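Local coordinates for protein 3',5'-cyclic-nucleotide phosphodiesterase 1 (Saccharomyces cerevisiae, PDB 4OJV) that is a yeast class-II cyclic-nucleotide phosphodiesterase of the metallo-hydrolase clan, a two-subunit protein that binds zinc ions at the edge of its beta sandwich, at residues 321-326 with 357-362; 117-122 with 149-154; 263-268 with 309-314; 285-290 with 329-334; 19-24 with 131-136. All coordinates share one frame; numbering follows the deposited sequence.

Contact 1 (321-326 with 357-362); sequences NVIVTH and RISIAL. With ZN (zinc ion), chain E.
Val324 carries much of the apolar contact between the parallel strands 321-325 and 357-360, meeting Ile358 and Ile360 on one face of the sheet. Its CG1, anti to the backbone N (chi1 178°), turns to Ile360 CD1 at 4.0 Å. The other methyl, CG2, meets Ile358 CG2 at 3.8 Å, and both isoleucines slant across the valine. Beta-branched residues suit such buried strands because they favour an extended backbone and fill the sheet's face close to it.

On the opposite face, Ile323 CG2 touches Ala361 CB at 3.7 Å, a small methyl fitting where the strand has ended. Farther along that face the chemistry turns polar. Asn321 OD1 packs 3.6 Å from Arg357 CB, while its amide plane stands 82° from the guanidinium. One water joins Asn321 OD1 to Ser359 OG; a second joins Asn321 ND2 to Arg357 NH1. Arg357 also pairs with Asp355, and Ser359 OG accepts from the backbone N of Asp81.

Four nearly straight backbone bonds tie the strands, among them Val324 N to Ser359 O at 2.8 Å. Just beyond the strand, His326 NE2 binds zinc. The unit is a beta-alpha-beta crossover: from helix 336-350 Leu344 touches both Val324 and Ile358 and Leu341 touches Ile358, strand 273-279 flanks 321-325, and 357-360 is the sheet's outermost strand within the chain.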
# COMPACT_ATOMS: atom_id res chain seq x y z
N ASN A 321 13.82 -12.30 23.63
CA ASN A 321 12.67 -12.30 22.74
C ASN A 321 13.07 -12.00 21.30
O ASN A 321 13.61 -10.93 21.01
CB ASN A 321 11.61 -11.32 23.23
CG ASN A 321 10.76 -11.90 24.31
OD1 ASN A 321 9.88 -12.72 24.05
ND2 ASN A 321 11.04 -11.52 25.54
N VAL A 322 12.83 -12.97 20.43
CA VAL A 322 13.01 -12.80 18.99
C VAL A 322 11.63 -12.70 18.37
O VAL A 322 10.82 -13.63 18.48
CB VAL A 322 13.83 -13.95 18.38
CG1 VAL A 322 13.90 -13.83 16.86
CG2 VAL A 322 15.22 -13.99 19.00
N ILE A 323 11.37 -11.55 17.74
CA ILE A 323 10.08 -11.26 17.12
C ILE A 323 10.32 -11.30 15.61
O ILE A 323 11.03 -10.46 15.07
CB ILE A 323 9.56 -9.87 17.56
CG1 ILE A 323 9.57 -9.72 19.09
CG2 ILE A 323 8.20 -9.58 16.95
CD1 ILE A 323 8.71 -10.72 19.84
N VAL A 324 9.73 -12.29 14.96
CA VAL A 324 9.99 -12.58 13.55
C VAL A 324 9.06 -11.75 12.68
O VAL A 324 7.84 -11.78 12.86
CB VAL A 324 9.79 -14.08 13.27
CG1 VAL A 324 9.98 -14.41 11.80
CG2 VAL A 324 10.73 -14.90 14.13
N THR A 325 9.64 -11.02 11.74
CA THR A 325 8.90 -10.08 10.90
C THR A 325 9.00 -10.47 9.43
O THR A 325 9.77 -11.36 9.05
CB THR A 325 9.49 -8.67 11.07
OG1 THR A 325 10.84 -8.68 10.58
CG2 THR A 325 9.46 -8.25 12.54
N HIS A 326 8.23 -9.78 8.59
CA HIS A 326 8.43 -9.80 7.14
C HIS A 326 8.27 -11.17 6.53
O HIS A 326 8.92 -11.51 5.55
CB HIS A 326 9.82 -9.21 6.81
CG HIS A 326 9.96 -8.67 5.41
ND1 HIS A 326 10.31 -9.45 4.36
CD2 HIS A 326 9.85 -7.38 4.91
CE1 HIS A 326 10.39 -8.70 3.25
NE2 HIS A 326 10.12 -7.43 3.59
N ARG A 357 12.96 -17.11 23.26
CA ARG A 357 11.51 -16.98 23.12
C ARG A 357 11.18 -16.37 21.77
O ARG A 357 11.47 -15.19 21.52
CB ARG A 357 10.95 -16.13 24.26
CG ARG A 357 11.17 -16.79 25.61
CD ARG A 357 11.27 -15.79 26.73
NE ARG A 357 11.65 -16.47 27.96
CZ ARG A 357 11.31 -16.05 29.17
NH1 ARG A 357 10.58 -14.95 29.32
NH2 ARG A 357 11.69 -16.74 30.23
N ILE A 358 10.62 -17.19 20.88
CA ILE A 358 10.39 -16.81 19.49
C ILE A 358 8.90 -16.62 19.26
O ILE A 358 8.09 -17.48 19.61
CB ILE A 358 10.97 -17.84 18.51
CG1 ILE A 358 12.42 -18.19 18.88
CG2 ILE A 358 10.86 -17.32 17.08
CD1 ILE A 358 13.06 -19.24 17.99
N SER A 359 8.55 -15.47 18.69
CA SER A 359 7.18 -15.13 18.35
C SER A 359 7.16 -14.54 16.95
O SER A 359 8.14 -13.94 16.51
CB SER A 359 6.62 -14.08 19.32
OG SER A 359 6.63 -14.55 20.66
N ILE A 360 6.03 -14.67 16.26
CA ILE A 360 5.83 -13.97 14.99
C ILE A 360 5.18 -12.63 15.30
O ILE A 360 4.24 -12.57 16.10
CB ILE A 360 4.91 -14.78 14.03
CG1 ILE A 360 5.43 -16.22 13.83
CG2 ILE A 360 4.73 -14.05 12.71
CD1 ILE A 360 6.79 -16.35 13.17
N ALA A 361 5.66 -11.56 14.66
CA ALA A 361 5.04 -10.24 14.75
C ALA A 361 3.65 -10.25 14.12
O ALA A 361 3.50 -10.70 12.98
CB ALA A 361 5.89 -9.19 14.05
N LEU A 362 2.66 -9.77 14.86
CA LEU A 362 1.27 -9.75 14.40
C LEU A 362 0.74 -8.33 14.32
O LEU A 362 0.69 -7.62 15.33
CB LEU A 362 0.38 -10.57 15.33
CG LEU A 362 0.64 -12.07 15.44
CD1 LEU A 362 -0.22 -12.70 16.52
CD2 LEU A 362 0.42 -12.76 14.10
ZN ZN E . 10.84 -5.83 2.43
O HOH W 1 8.98 -13.78 21.69
O HOH W 2 9.48 -13.00 27.44
O HOH W 3 11.71 -4.99 0.81

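Contact 2 (117-122 with 149-154); sequences VFQGIT and NSKKKT
Lys153 brings its ammonium over the ring of Phe118. The contact joins strands 121-125 and 153-157, neighbours in the larger sheet and the two strands of a beta-alpha-beta unit; Phe118 is on the helix leading into the first. NZ sits 4.0 Å from the ring centroid, over the face but offset toward the rim, in a cation-pi contact. The chain bends only at its last torsion (chi4 -79°), which swings NZ toward the turn after helix 110-119. There it makes a weak hydrogen bond to Ile121 O at 3.3 Å and a firmer one, 2.9 Å, to a water. A lysine suits this place: its long apolar chain can be buried while a carbonyl and a water receive its tip.

Nearer the surface, Lys151 crosses Gln119 at about a right angle. Lys151 CD lies 3.3 Å from Gln119 O and NZ 3.5 Å from Gln119 CG; NZ and NE2, both donors, lie near each other without a hydrogen bond. A water links Gln119 OE1 to Lys151 N.

Behind these, Phe118 is positioned by Met44 and Leu47 of helix 44-53 and by Tyr124. Where the strands start to pair, Thr154 N bonds Thr122 O at 3.0 Å, and a water donates to both Thr122 O and Lys152 O.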
# COMPACT_ATOMS: atom_id res chain seq x y z
N VAL A 117 -3.90 10.90 15.97
CA VAL A 117 -2.83 9.98 16.38
C VAL A 117 -1.67 10.10 15.41
O VAL A 117 -0.50 10.16 15.82
CB VAL A 117 -3.31 8.51 16.44
CG1 VAL A 117 -2.14 7.55 16.68
CG2 VAL A 117 -4.36 8.33 17.52
N PHE A 118 -1.98 10.15 14.12
CA PHE A 118 -0.94 10.14 13.11
C PHE A 118 -0.07 11.41 13.11
O PHE A 118 1.13 11.35 12.79
CB PHE A 118 -1.54 9.86 11.74
CG PHE A 118 -0.52 9.60 10.71
CD1 PHE A 118 0.30 8.48 10.78
CD2 PHE A 118 -0.32 10.52 9.69
CE1 PHE A 118 1.28 8.25 9.82
CE2 PHE A 118 0.65 10.29 8.72
CZ PHE A 118 1.45 9.16 8.79
N GLN A 119 -0.65 12.54 13.51
CA GLN A 119 0.15 13.76 13.61
C GLN A 119 1.31 13.61 14.61
O GLN A 119 2.32 14.29 14.49
CB GLN A 119 -0.73 14.99 13.91
CG GLN A 119 -1.13 15.23 15.35
CD GLN A 119 -1.62 16.65 15.59
OE1 GLN A 119 -1.41 17.55 14.77
NE2 GLN A 119 -2.28 16.86 16.72
N GLY A 120 1.15 12.71 15.57
CA GLY A 120 2.19 12.44 16.56
C GLY A 120 3.39 11.67 16.05
O GLY A 120 4.42 11.66 16.71
N ILE A 121 3.28 11.03 14.88
CA ILE A 121 4.48 10.39 14.33
C ILE A 121 5.49 11.47 13.87
O ILE A 121 5.30 12.11 12.83
CB ILE A 121 4.10 9.40 13.22
CG1 ILE A 121 3.35 8.20 13.78
CG2 ILE A 121 5.35 8.87 12.54
CD1 ILE A 121 1.90 8.41 14.09
N THR A 122 6.51 11.71 14.70
CA THR A 122 7.48 12.81 14.51
C THR A 122 8.62 12.43 13.56
O THR A 122 9.14 13.26 12.80
CB THR A 122 8.11 13.26 15.86
OG1 THR A 122 8.80 12.17 16.51
CG2 THR A 122 7.07 13.85 16.81
N ASN A 149 -0.65 25.66 12.02
CA ASN A 149 0.18 25.28 13.16
C ASN A 149 0.44 23.78 13.12
O ASN A 149 -0.36 22.97 13.60
CB ASN A 149 -0.45 25.72 14.50
CG ASN A 149 -1.92 25.31 14.62
OD1 ASN A 149 -2.71 25.46 13.69
ND2 ASN A 149 -2.28 24.80 15.79
N SER A 150 1.57 23.42 12.52
CA SER A 150 1.79 22.06 12.04
C SER A 150 2.92 21.30 12.74
O SER A 150 4.02 21.82 12.91
CB SER A 150 2.07 22.09 10.53
OG SER A 150 3.23 22.84 10.25
N LYS A 151 2.62 20.07 13.14
CA LYS A 151 3.64 19.13 13.58
C LYS A 151 4.41 18.64 12.35
O LYS A 151 3.81 18.16 11.38
CB LYS A 151 3.00 17.95 14.31
CG LYS A 151 2.33 18.30 15.64
CD LYS A 151 1.95 17.03 16.38
CE LYS A 151 1.22 17.32 17.69
NZ LYS A 151 0.65 16.07 18.26
N LYS A 152 5.73 18.76 12.39
CA LYS A 152 6.59 18.44 11.25
C LYS A 152 7.16 17.03 11.37
O LYS A 152 7.36 16.54 12.48
CB LYS A 152 7.74 19.44 11.14
CG LYS A 152 7.29 20.89 10.99
CD LYS A 152 8.46 21.80 10.64
CE LYS A 152 7.98 23.22 10.40
NZ LYS A 152 9.07 24.09 9.87
N LYS A 153 7.40 16.40 10.23
CA LYS A 153 7.96 15.04 10.19
C LYS A 153 9.35 14.99 9.58
O LYS A 153 9.65 15.70 8.61
CB LYS A 153 7.04 14.09 9.42
CG LYS A 153 5.64 13.92 9.98
CD LYS A 153 4.99 12.69 9.34
CE LYS A 153 3.47 12.74 9.31
NZ LYS A 153 2.86 12.41 10.62
N THR A 154 10.19 14.13 10.14
CA THR A 154 11.54 13.91 9.66
C THR A 154 11.72 12.44 9.32
O THR A 154 11.32 11.55 10.08
CB THR A 154 12.59 14.35 10.70
OG1 THR A 154 12.39 15.72 11.04
CG2 THR A 154 14.00 14.18 10.16
O HOH W 4 3.38 14.82 12.15
O HOH W 5 0.02 18.65 12.41
O HOH W 6 10.21 15.95 12.88

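Contact 3 (263-268 with 309-314); sequences YVAENI and TLYNSS
Leu310 and Tyr311 pack the C-terminal end of helix 297-311 against the last turn of helix 256-267, a helix-to-helix contact in which the backbones come closest at Ala265 and Tyr311. Leu310 comes first along the chain. Its CB points at the other helix and meets Ala265 CB at 3.7 Å, while elsewhere its side chain rests on Trp261 and Ser262 of the same helix. Alanine suits the spot because a single methyl allows the two backbones to approach, the CA atoms of Ala265 and Tyr311 being 5.3 Å apart.

Tyr311 follows and does most of the work. Its ring lies with one face over Ala265. Ala265 CA lies 4.2 Å from the ring centroid in a CH-pi contact, and CB stands above the same ring, offset toward the rim. Leu270 and Leu317 give the ring further apolar neighbours. Val264 CG1 comes at a slant to within 3.5 Å of the hydroxyl oxygen of Tyr311. At Asn312 the backbone leaves the helix with a positive phi, making Tyr311 the last helical residue of its segment.

A tyrosine serves here because its apolar ring can lie on a helix and still end in a donor. Ile268, the first residue past helix 256-267, receives it: Tyr311 OH donates to Ile268 O at 2.7 Å, with the oxygen in the plane of the ring at its edge.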
# COMPACT_ATOMS: atom_id res chain seq x y z
N TYR A 263 29.20 -5.73 18.18
CA TYR A 263 28.85 -4.48 18.85
C TYR A 263 27.79 -4.71 19.93
O TYR A 263 27.92 -4.20 21.05
CB TYR A 263 28.35 -3.45 17.83
CG TYR A 263 28.10 -2.07 18.40
CD1 TYR A 263 26.91 -1.77 19.06
CD2 TYR A 263 29.06 -1.06 18.27
CE1 TYR A 263 26.68 -0.51 19.59
CE2 TYR A 263 28.83 0.21 18.79
CZ TYR A 263 27.64 0.48 19.45
OH TYR A 263 27.42 1.74 19.97
N VAL A 264 26.77 -5.49 19.60
CA VAL A 264 25.71 -5.81 20.55
C VAL A 264 26.28 -6.53 21.78
O VAL A 264 26.03 -6.12 22.92
CB VAL A 264 24.58 -6.64 19.88
CG1 VAL A 264 23.59 -7.15 20.90
CG2 VAL A 264 23.87 -5.81 18.82
N ALA A 265 27.05 -7.59 21.55
CA ALA A 265 27.60 -8.37 22.66
C ALA A 265 28.56 -7.54 23.52
O ALA A 265 28.59 -7.72 24.75
CB ALA A 265 28.28 -9.63 22.15
N GLU A 266 29.31 -6.63 22.90
CA GLU A 266 30.25 -5.79 23.64
C GLU A 266 29.52 -4.75 24.49
O GLU A 266 29.92 -4.47 25.63
CB GLU A 266 31.25 -5.10 22.71
CG GLU A 266 32.27 -4.26 23.46
CD GLU A 266 33.37 -3.68 22.58
OE1 GLU A 266 33.17 -3.58 21.35
OE2 GLU A 266 34.43 -3.31 23.12
N ASN A 267 28.45 -4.18 23.94
CA ASN A 267 27.89 -2.96 24.50
C ASN A 267 26.55 -3.09 25.21
O ASN A 267 26.17 -2.20 25.98
CB ASN A 267 27.81 -1.88 23.42
CG ASN A 267 29.18 -1.45 22.95
OD1 ASN A 267 29.94 -0.84 23.72
ND2 ASN A 267 29.52 -1.78 21.72
N ILE A 268 25.84 -4.18 24.95
CA ILE A 268 24.50 -4.37 25.49
C ILE A 268 24.44 -5.73 26.18
O ILE A 268 24.33 -6.75 25.52
CB ILE A 268 23.42 -4.32 24.39
CG1 ILE A 268 23.52 -3.03 23.56
CG2 ILE A 268 22.04 -4.46 25.02
CD1 ILE A 268 22.77 -3.06 22.24
N THR A 309 27.50 -17.12 20.55
CA THR A 309 28.92 -17.37 20.72
C THR A 309 29.62 -16.13 21.29
O THR A 309 30.48 -16.24 22.16
CB THR A 309 29.57 -17.81 19.39
OG1 THR A 309 28.96 -19.03 18.96
CG2 THR A 309 31.08 -18.04 19.55
N LEU A 310 29.22 -14.95 20.82
CA LEU A 310 29.84 -13.71 21.28
C LEU A 310 29.49 -13.37 22.73
O LEU A 310 30.37 -12.94 23.49
CB LEU A 310 29.50 -12.55 20.32
CG LEU A 310 30.15 -12.66 18.94
CD1 LEU A 310 29.39 -11.81 17.93
CD2 LEU A 310 31.63 -12.29 18.97
N TYR A 311 28.24 -13.56 23.12
CA TYR A 311 27.86 -13.37 24.52
C TYR A 311 28.58 -14.40 25.40
O TYR A 311 28.95 -14.09 26.54
CB TYR A 311 26.36 -13.47 24.72
CG TYR A 311 25.58 -12.18 24.51
CD1 TYR A 311 25.89 -11.03 25.24
CD2 TYR A 311 24.50 -12.14 23.64
CE1 TYR A 311 25.16 -9.86 25.07
CE2 TYR A 311 23.76 -10.98 23.47
CZ TYR A 311 24.09 -9.85 24.18
OH TYR A 311 23.35 -8.70 24.01
N ASN A 312 28.77 -15.61 24.88
CA ASN A 312 29.63 -16.61 25.51
C ASN A 312 29.16 -17.06 26.89
O ASN A 312 29.97 -17.21 27.82
CB ASN A 312 31.08 -16.11 25.54
CG ASN A 312 32.06 -17.20 25.88
OD1 ASN A 312 31.87 -18.35 25.49
ND2 ASN A 312 33.11 -16.85 26.62
N SER A 313 27.86 -17.28 27.03
CA SER A 313 27.27 -17.79 28.27
C SER A 313 26.80 -19.23 28.12
O SER A 313 26.26 -19.62 27.09
CB SER A 313 26.10 -16.90 28.69
OG SER A 313 25.38 -17.47 29.77
N SER A 314 26.97 -20.01 29.19
CA SER A 314 26.42 -21.36 29.23
C SER A 314 24.89 -21.37 29.25
O SER A 314 24.27 -22.41 29.02
CB SER A 314 27.00 -22.14 30.42
OG SER A 314 26.53 -21.62 31.65

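Contact 4 (285-290 with 329-334); sequences SSKPEQ and STPAKR
Gln290 reaches across to Ser329 and Thr330 from the short helix 288-291. Its CB already points at the loop. Chi1 (-150°) sets CG roughly anti to the backbone N, and the chain, extended beyond CG (chi2 176°), then carries CD to the loop, within 4.0 Å of Ser329 O. At the fork, OE1 lies 4.2 Å from Thr330 OG1, a distant approach, whereas NE2 donates to Ser329 O at 2.8 Å. The acceptor is close to the amide plane and the donor nearly in line with the carbonyl, though the N-H is bent (136°). A glutamine suits this place, being long enough to span the gap and neutral at a tip that meets a backbone carbonyl.

The loop it grips turns sharply at Pro331, the centre of an inverse gamma turn in which Ala332 N makes a weak bond back to Thr330 O. The proline's fixed phi favours such a turn.

Lys287, at the N-cap of the helix, runs fully extended beside Gln290. Its NZ makes a weak hydrogen bond to Thr330 OG1 at 3.4 Å and meets Pro331 tip to tip, 3.9 Å from CD. The stronger partner of this ammonium is Glu146 of the second subunit, which also packs on Gln290 and Pro331. Asn109 of the second subunit donates to Ala332 O, and Ser329 OG bonds a molecule of 2-methyl-2,4-pentanediol.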
# COMPACT_ATOMS: atom_id res chain seq x y z
N SER A 285 11.81 -24.68 3.07
CA SER A 285 11.56 -25.18 1.71
C SER A 285 12.12 -24.21 0.68
O SER A 285 11.71 -23.05 0.61
CB SER A 285 10.06 -25.44 1.49
OG SER A 285 9.30 -24.26 1.64
N SER A 286 13.07 -24.71 -0.11
CA SER A 286 13.97 -23.89 -0.96
C SER A 286 13.37 -22.61 -1.58
O SER A 286 13.34 -21.57 -0.92
CB SER A 286 14.63 -24.76 -2.04
OG SER A 286 15.57 -25.65 -1.47
N LYS A 287 12.92 -22.71 -2.83
CA LYS A 287 12.43 -21.57 -3.62
C LYS A 287 13.42 -20.38 -3.63
O LYS A 287 13.18 -19.37 -2.95
CB LYS A 287 11.03 -21.13 -3.16
CG LYS A 287 9.91 -22.04 -3.62
CD LYS A 287 8.55 -21.46 -3.28
CE LYS A 287 7.43 -22.28 -3.89
NZ LYS A 287 6.09 -21.65 -3.68
N PRO A 288 14.52 -20.49 -4.40
CA PRO A 288 15.59 -19.49 -4.42
C PRO A 288 15.11 -18.08 -4.78
O PRO A 288 15.58 -17.10 -4.19
CB PRO A 288 16.55 -20.02 -5.49
CG PRO A 288 16.27 -21.48 -5.57
CD PRO A 288 14.79 -21.59 -5.35
N GLU A 289 14.18 -17.99 -5.73
CA GLU A 289 13.64 -16.72 -6.22
C GLU A 289 13.01 -15.86 -5.12
O GLU A 289 13.07 -14.64 -5.17
CB GLU A 289 12.62 -16.95 -7.34
CG GLU A 289 13.21 -17.41 -8.67
CD GLU A 289 13.69 -18.85 -8.66
OE1 GLU A 289 13.18 -19.65 -7.84
OE2 GLU A 289 14.58 -19.19 -9.47
N GLN A 290 12.39 -16.52 -4.14
CA GLN A 290 11.74 -15.82 -3.04
C GLN A 290 12.70 -15.52 -1.88
O GLN A 290 12.47 -14.59 -1.10
CB GLN A 290 10.54 -16.64 -2.53
CG GLN A 290 9.42 -15.79 -1.95
CD GLN A 290 8.20 -16.60 -1.53
OE1 GLN A 290 8.28 -17.82 -1.37
NE2 GLN A 290 7.07 -15.92 -1.35
N SER A 329 3.93 -14.21 1.95
CA SER A 329 2.92 -15.20 1.53
C SER A 329 3.56 -16.20 0.58
O SER A 329 4.59 -15.93 -0.06
CB SER A 329 1.75 -14.55 0.80
OG SER A 329 1.07 -13.62 1.60
N THR A 330 2.94 -17.36 0.48
CA THR A 330 3.38 -18.39 -0.43
C THR A 330 2.13 -19.20 -0.73
O THR A 330 1.23 -19.27 0.11
CB THR A 330 4.52 -19.24 0.18
OG1 THR A 330 4.92 -20.24 -0.76
CG2 THR A 330 4.10 -19.90 1.48
N PRO A 331 2.03 -19.78 -1.94
CA PRO A 331 0.85 -20.59 -2.24
C PRO A 331 0.95 -22.01 -1.66
O PRO A 331 0.91 -23.00 -2.40
CB PRO A 331 0.81 -20.60 -3.77
CG PRO A 331 2.23 -20.41 -4.18
CD PRO A 331 2.87 -19.55 -3.13
N ALA A 332 1.10 -22.08 -0.34
CA ALA A 332 1.30 -23.32 0.40
C ALA A 332 0.04 -23.70 1.16
O ALA A 332 -0.86 -22.89 1.34
CB ALA A 332 2.46 -23.18 1.37
N LYS A 333 -0.03 -24.96 1.61
CA LYS A 333 -1.19 -25.43 2.34
C LYS A 333 -1.26 -24.81 3.74
O LYS A 333 -2.35 -24.52 4.23
CB LYS A 333 -1.19 -26.95 2.44
CG LYS A 333 -1.43 -27.66 1.11
CD LYS A 333 -1.48 -29.17 1.27
CE LYS A 333 -1.79 -29.85 -0.05
NZ LYS A 333 -1.91 -31.33 0.10
N ARG A 334 -0.10 -24.58 4.35
CA ARG A 334 -0.04 -24.09 5.74
C ARG A 334 0.56 -22.69 5.80
O ARG A 334 1.47 -22.36 5.05
CB ARG A 334 0.77 -25.06 6.60
CG ARG A 334 0.77 -24.79 8.10
CD ARG A 334 0.83 -26.09 8.90
NE ARG A 334 0.70 -25.87 10.34
CZ ARG A 334 1.71 -25.79 11.19
NH1 ARG A 334 2.96 -25.89 10.75
NH2 ARG A 334 1.46 -25.59 12.48

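Contact 5 (19-24 with 131-136); sequences GTQCFI and LDHISG. With ZN (zinc ion), chain E.
Thr20 meets Asp132 where the turn before strand 22-27 abuts the zinc-binding loop. Its OG1, in the crowded position between backbone N and carbonyl carbon (chi1 57°), donates to Asp132 O at 2.8 Å, in the carbonyl plane and on a lone pair. Threonine serves twice, since its CB also packs on Asp132 CB at 3.8 Å. A water donates to Thr20 OG1 and reaches Ser135 OG.

Gln21 comes next. Its backbone N gives a hydrogen bond to a water that donates to Asp132 OD2. Its side chain runs past His133 with CB 3.7 Å from CE1; the amide is turned 74° from the ring, and NE2 lies in the ring plane at the edge. Both Gln21 NE2 and His133 ND1 bond Asp39 OD2.

His128, His130, Asp132 and His133 form the HxHxDH signature of this metallo-hydrolase clan. Asp132 OD2 and His133 NE2 both bind the same zinc ion, each at 2.1 Å, alongside Asp244, His326 and a water that also bonds Asp132 OD1. With Asp39 holding ND1, His133 is oriented to offer NE2 to the metal, and the nearby carboxylate probably strengthens that donation. Through Thr20's bond to Asp132 O and the water that Gln21 N shares with Asp132 OD2, both residues belong to the second shell of the site.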
# COMPACT_ATOMS: atom_id res chain seq x y z
N GLY A 19 -0.24 -3.83 4.77
CA GLY A 19 0.34 -4.27 6.02
C GLY A 19 1.82 -4.58 5.92
O GLY A 19 2.31 -5.40 6.67
N THR A 20 2.52 -3.92 5.00
CA THR A 20 3.97 -4.12 4.87
C THR A 20 4.71 -3.35 5.98
O THR A 20 4.09 -2.64 6.78
CB THR A 20 4.48 -3.82 3.45
OG1 THR A 20 4.14 -2.49 3.10
CG2 THR A 20 3.87 -4.77 2.43
N GLN A 21 6.02 -3.54 6.06
CA GLN A 21 6.75 -3.31 7.29
C GLN A 21 6.65 -1.91 7.87
O GLN A 21 7.03 -0.92 7.24
CB GLN A 21 8.22 -3.66 7.09
CG GLN A 21 9.03 -3.49 8.37
CD GLN A 21 10.23 -4.41 8.43
OE1 GLN A 21 10.09 -5.63 8.36
NE2 GLN A 21 11.41 -3.83 8.59
N CYS A 22 6.16 -1.82 9.11
CA CYS A 22 6.19 -0.58 9.89
C CYS A 22 5.91 -0.89 11.35
O CYS A 22 4.92 -1.57 11.67
CB CYS A 22 5.14 0.41 9.38
SG CYS A 22 5.12 1.96 10.33
N PHE A 23 6.77 -0.38 12.24
CA PHE A 23 6.61 -0.56 13.68
C PHE A 23 6.62 0.80 14.34
O PHE A 23 7.46 1.64 14.02
CB PHE A 23 7.76 -1.42 14.23
CG PHE A 23 8.04 -2.64 13.40
CD1 PHE A 23 7.10 -3.66 13.26
CD2 PHE A 23 9.25 -2.76 12.73
CE1 PHE A 23 7.37 -4.77 12.47
CE2 PHE A 23 9.52 -3.87 11.94
CZ PHE A 23 8.58 -4.88 11.81
N ILE A 24 5.67 1.06 15.24
CA ILE A 24 5.65 2.30 16.02
C ILE A 24 6.27 2.04 17.39
O ILE A 24 5.99 1.01 18.01
CB ILE A 24 4.20 2.81 16.18
CG1 ILE A 24 3.54 3.08 14.82
CG2 ILE A 24 4.14 4.03 17.10
CD1 ILE A 24 4.26 4.09 13.97
N LEU A 131 9.99 -0.28 -1.99
CA LEU A 131 8.67 0.33 -1.91
C LEU A 131 7.82 -0.17 -0.73
O LEU A 131 7.07 0.62 -0.14
CB LEU A 131 7.95 0.20 -3.26
CG LEU A 131 6.67 1.04 -3.44
CD1 LEU A 131 6.58 1.56 -4.88
CD2 LEU A 131 5.44 0.25 -3.06
N ASP A 132 7.92 -1.46 -0.39
CA ASP A 132 7.15 -2.02 0.73
C ASP A 132 7.52 -1.42 2.09
O ASP A 132 6.76 -1.57 3.05
CB ASP A 132 7.19 -3.58 0.79
CG ASP A 132 8.62 -4.15 0.91
OD1 ASP A 132 9.47 -3.68 0.11
OD2 ASP A 132 8.96 -5.06 1.76
N HIS A 133 8.65 -0.72 2.17
CA HIS A 133 9.09 -0.10 3.42
C HIS A 133 8.83 1.37 3.46
O HIS A 133 9.12 2.01 4.47
CB HIS A 133 10.56 -0.42 3.71
CG HIS A 133 10.80 -1.89 3.89
ND1 HIS A 133 11.05 -2.48 5.09
CD2 HIS A 133 10.73 -2.91 2.97
CE1 HIS A 133 11.15 -3.80 4.91
NE2 HIS A 133 10.93 -4.07 3.62
N ILE A 134 8.22 1.91 2.40
CA ILE A 134 7.98 3.36 2.33
C ILE A 134 6.61 3.76 1.81
O ILE A 134 6.29 4.94 1.80
CB ILE A 134 9.06 4.11 1.50
CG1 ILE A 134 9.03 3.62 0.05
CG2 ILE A 134 10.42 3.95 2.16
CD1 ILE A 134 9.80 4.49 -0.93
N SER A 135 5.79 2.81 1.37
CA SER A 135 4.53 3.14 0.69
C SER A 135 3.56 3.94 1.57
O SER A 135 2.93 4.89 1.08
CB SER A 135 3.87 1.88 0.15
OG SER A 135 3.66 0.95 1.18
N GLY A 136 3.44 3.57 2.85
CA GLY A 136 2.58 4.31 3.76
C GLY A 136 3.14 5.68 4.11
O GLY A 136 2.41 6.67 4.10
ZN ZN E . 10.84 -5.83 2.43
O HOH W 7 3.65 -1.62 0.50
O HOH W 8 7.38 -5.27 4.13
O HOH W 3 11.71 -4.99 0.81

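How the contacts relate
Contacts 1 and 5 are the buried pair. They belong to different sheets yet share a zinc ion and its water, and Thr325 packs on Phe23 between them. Contact 2 reaches the same sheet as contact 5, touching it through Ile121 and Ile24, but lies farther out, where lysine tips and waters replace metal ligands. Contacts 1 and 2 each join strands of a beta-alpha-beta unit, one mainly by backbone bonds and aliphatic side chains, the other more by lysines. Contact 3 is peripheral helix packing around one tyrosine. Contact 4 adjoins contact 1 in sequence, and is polar and partly buried; like contact 5, it touches the second subunit.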